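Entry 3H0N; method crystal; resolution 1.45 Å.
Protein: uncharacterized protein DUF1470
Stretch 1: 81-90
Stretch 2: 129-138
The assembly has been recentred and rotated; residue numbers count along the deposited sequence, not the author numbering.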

# COMPACT_ATOMS: atom_id res chain seq x y z
N GLN A 81 17.62 -8.29 10.51
CA GLN A 81 16.83 -8.89 11.56
C GLN A 81 15.36 -8.56 11.33
O GLN A 81 14.69 -7.81 12.06
CB GLN A 81 17.30 -8.40 12.95
CG GLN A 81 18.68 -8.89 13.31
CD GLN A 81 18.71 -10.29 13.77
OE1 GLN A 81 17.71 -11.04 13.68
NE2 GLN A 81 19.85 -10.71 14.26
N VAL A 82 14.84 -9.12 10.24
CA VAL A 82 13.50 -8.76 9.78
C VAL A 82 12.41 -9.23 10.73
O VAL A 82 11.47 -8.48 11.01
CB VAL A 82 13.23 -9.27 8.36
CG1 VAL A 82 11.84 -8.73 7.88
CG2 VAL A 82 14.29 -8.81 7.41
N ALA A 83 12.56 -10.41 11.31
CA ALA A 83 11.55 -10.89 12.26
C ALA A 83 11.37 -9.95 13.46
O ALA A 83 10.25 -9.69 13.91
CB ALA A 83 11.86 -12.30 12.69
N THR A 84 12.48 -9.39 13.97
CA THR A 84 12.47 -8.49 15.10
C THR A 84 11.67 -7.23 14.70
O THR A 84 10.83 -6.75 15.44
CB THR A 84 13.92 -8.14 15.49
OG1 THR A 84 14.57 -9.34 15.96
CG2 THR A 84 13.99 -7.00 16.52
N ALA A 85 11.99 -6.70 13.52
CA ALA A 85 11.27 -5.52 13.03
C ALA A 85 9.78 -5.80 12.80
O ALA A 85 8.91 -5.00 13.21
CB ALA A 85 11.93 -4.99 11.74
N ALA A 86 9.49 -6.93 12.19
CA ALA A 86 8.12 -7.31 11.88
C ALA A 86 7.27 -7.45 13.13
O ALA A 86 6.12 -7.02 13.15
CB ALA A 86 8.10 -8.57 11.06
N THR A 87 7.82 -8.09 14.17
CA THR A 87 7.07 -8.29 15.42
C THR A 87 6.68 -6.95 16.00
O THR A 87 5.52 -6.73 16.38
CB THR A 87 7.91 -9.11 16.41
OG1 THR A 87 8.13 -10.39 15.81
CG2 THR A 87 7.20 -9.23 17.80
N ALA A 88 7.63 -6.03 16.00
CA ALA A 88 7.36 -4.69 16.56
C ALA A 88 6.38 -3.90 15.70
O ALA A 88 5.43 -3.30 16.21
CB ALA A 88 8.65 -3.93 16.70
N LEU A 89 6.55 -3.94 14.39
CA LEU A 89 5.64 -3.19 13.52
C LEU A 89 4.21 -3.76 13.57
O LEU A 89 3.24 -3.01 13.61
CB LEU A 89 6.17 -3.19 12.08
CG LEU A 89 7.49 -2.43 11.86
CD1 LEU A 89 8.09 -2.75 10.50
CD2 LEU A 89 7.31 -0.91 12.03
N ASN A 90 4.09 -5.08 13.63
CA ASN A 90 2.76 -5.72 13.73
C ASN A 90 2.04 -5.30 14.98
O ASN A 90 0.84 -5.09 14.97
CB ASN A 90 2.87 -7.24 13.66
CG ASN A 90 3.13 -7.74 12.28
OD1 ASN A 90 2.95 -7.02 11.29
ND2 ASN A 90 3.47 -9.03 12.17
N CYS A 129 3.55 5.58 10.04
CA CYS A 129 4.97 5.22 10.02
C CYS A 129 5.16 3.72 9.99
O CYS A 129 5.97 3.20 9.21
CB CYS A 129 5.71 5.83 11.20
SG CYS A 129 5.91 7.64 11.07
N ALA A 130 4.39 3.01 10.82
CA ALA A 130 4.51 1.56 10.87
C ALA A 130 4.17 0.90 9.54
O ALA A 130 4.85 0.01 9.07
CB ALA A 130 3.65 0.91 12.02
N GLU A 131 3.05 1.34 8.94
CA GLU A 131 2.67 0.79 7.63
C GLU A 131 3.75 1.10 6.58
O GLU A 131 4.06 0.29 5.71
CB GLU A 131 1.28 1.26 7.15
CG GLU A 131 0.81 0.60 5.84
CD GLU A 131 1.40 1.19 4.56
OE1 GLU A 131 1.83 2.37 4.55
OE2 GLU A 131 1.40 0.46 3.52
N GLY A 132 4.32 2.30 6.65
CA GLY A 132 5.32 2.69 5.64
C GLY A 132 6.55 1.81 5.70
O GLY A 132 7.07 1.33 4.67
N LEU A 133 7.01 1.55 6.91
CA LEU A 133 8.15 0.62 7.07
C LEU A 133 7.77 -0.80 6.69
O LEU A 133 8.52 -1.50 6.00
CB LEU A 133 8.73 0.66 8.47
CG LEU A 133 9.33 1.98 8.86
CD1 LEU A 133 9.81 1.89 10.31
CD2 LEU A 133 10.44 2.44 7.94
N ALA A 134 6.60 -1.24 7.14
CA ALA A 134 6.11 -2.59 6.81
C ALA A 134 6.03 -2.81 5.30
O ALA A 134 6.34 -3.89 4.79
CB ALA A 134 4.75 -2.89 7.49
N ARG A 135 5.55 -1.80 4.60
CA ARG A 135 5.40 -1.90 3.15
C ARG A 135 6.71 -2.14 2.46
O ARG A 135 6.84 -2.90 1.51
CB ARG A 135 4.68 -0.68 2.61
CG ARG A 135 4.21 -0.87 1.19
CD ARG A 135 3.80 0.38 0.51
NE ARG A 135 3.10 1.33 1.35
CZ ARG A 135 3.13 2.64 1.13
NH1 ARG A 135 3.72 3.13 0.08
NH2 ARG A 135 2.53 3.45 1.98
N GLU A 136 7.76 -1.46 2.93
CA GLU A 136 9.07 -1.65 2.32
C GLU A 136 9.66 -3.04 2.59
O GLU A 136 10.38 -3.58 1.75
CB GLU A 136 10.06 -0.57 2.77
CG GLU A 136 9.68 0.86 2.38
CD GLU A 136 9.38 1.07 0.93
OE1 GLU A 136 9.90 0.30 0.08
OE2 GLU A 136 8.58 2.01 0.64
N ILE A 137 9.33 -3.64 3.74
CA ILE A 137 9.71 -5.02 4.02
C ILE A 137 8.97 -5.92 3.01
O ILE A 137 9.56 -6.78 2.37
CB ILE A 137 9.36 -5.41 5.46
CG1 ILE A 137 10.16 -4.58 6.49
CG2 ILE A 137 9.53 -6.92 5.69
CD1 ILE A 137 9.66 -4.74 7.94
N GLY A 138 7.67 -5.69 2.82
CA GLY A 138 6.91 -6.47 1.84
C GLY A 138 7.42 -6.32 0.45
O GLY A 138 7.36 -7.28 -0.36

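Two helices, 82-90 and 129-138, pack here in a roughly antiparallel sense, their N-to-C directions 146° apart and their axes 9.9 Å from each other at closest approach. The side chains that meet are all apolar, and no hydrogen bond or salt bridge passes between the helices. The 285 Å² that the contact buries, both sides summed, comes largely from a few aliphatic side chains.

Q81 occupies the N-cap position just before the first helix. Its side chain is exposed and out of reach of the second stretch, as befits a polar residue at a helix end; its carbonyl O accepts the backbone hydrogen bond from A85 N at 3.3 Å and so helps to begin the helix.

V82 makes the first contact. Its CA-to-CB bond points toward the second helix, and with chi1 in the t rotamer its CG1 lies 3.7 Å from I137 CG2. Two branched side chains meet methyl to methyl; V82 CA and I137 CA are 7.8 Å apart. A83 and T84 then turn out of reach.

One turn on from V82, A85 again points toward the partner helix, but it carries a single methyl group. Its CB is 4.4 Å from I137 CD1, a light contact at the margin of van der Waals range. The small residue covers little surface, yet it sits buried beside the isoleucine. A86 points sideways and makes no contact. T87 faces the exposed side, where its hydroxyl OG1 donates a hydrogen bond to A83 O at 2.9 Å; the polar group is thus satisfied within its own helix. A88 is also out of reach.

L89 makes the largest contribution to the contact: 105 Å² of it is covered by the second stretch, more than for any other residue here. It is a knob in a hole formed by A130, L133, A134 and I137. The m, t rotamer spreads its two methyl groups over this hole. CD2 meets A130, 3.9 Å from A130 CA and 4.1 Å from A130 CB, and CD1 meets A134 N at 4.0 Å and I137 CD1 at 3.6 Å. Both methyls touch L133, L89 CD1 and L89 CD2 lying 4.0 and 4.1 Å from L133 CB. The two alanines suit the hole because their short side chains let leucine come close to the backbone, and L89 CA and A130 CA are only 5.6 Å apart. L133 and I137, both in m, t rotamers, supply bulkier aliphatic walls. I137 also links the two ends of the contact, since its CG2 meets V82 while its CD1 meets both A85 and L89.

N90 ends the stretch with its CA-to-CB bond directed away, and its side-chain amide is hydrogen-bonded elsewhere in the structure. E131, R135 and E136 make no contact with stretch 1; the first two pair with each other, R135 NH2 lying 2.9 Å from E131 OE1 in a salt bridge.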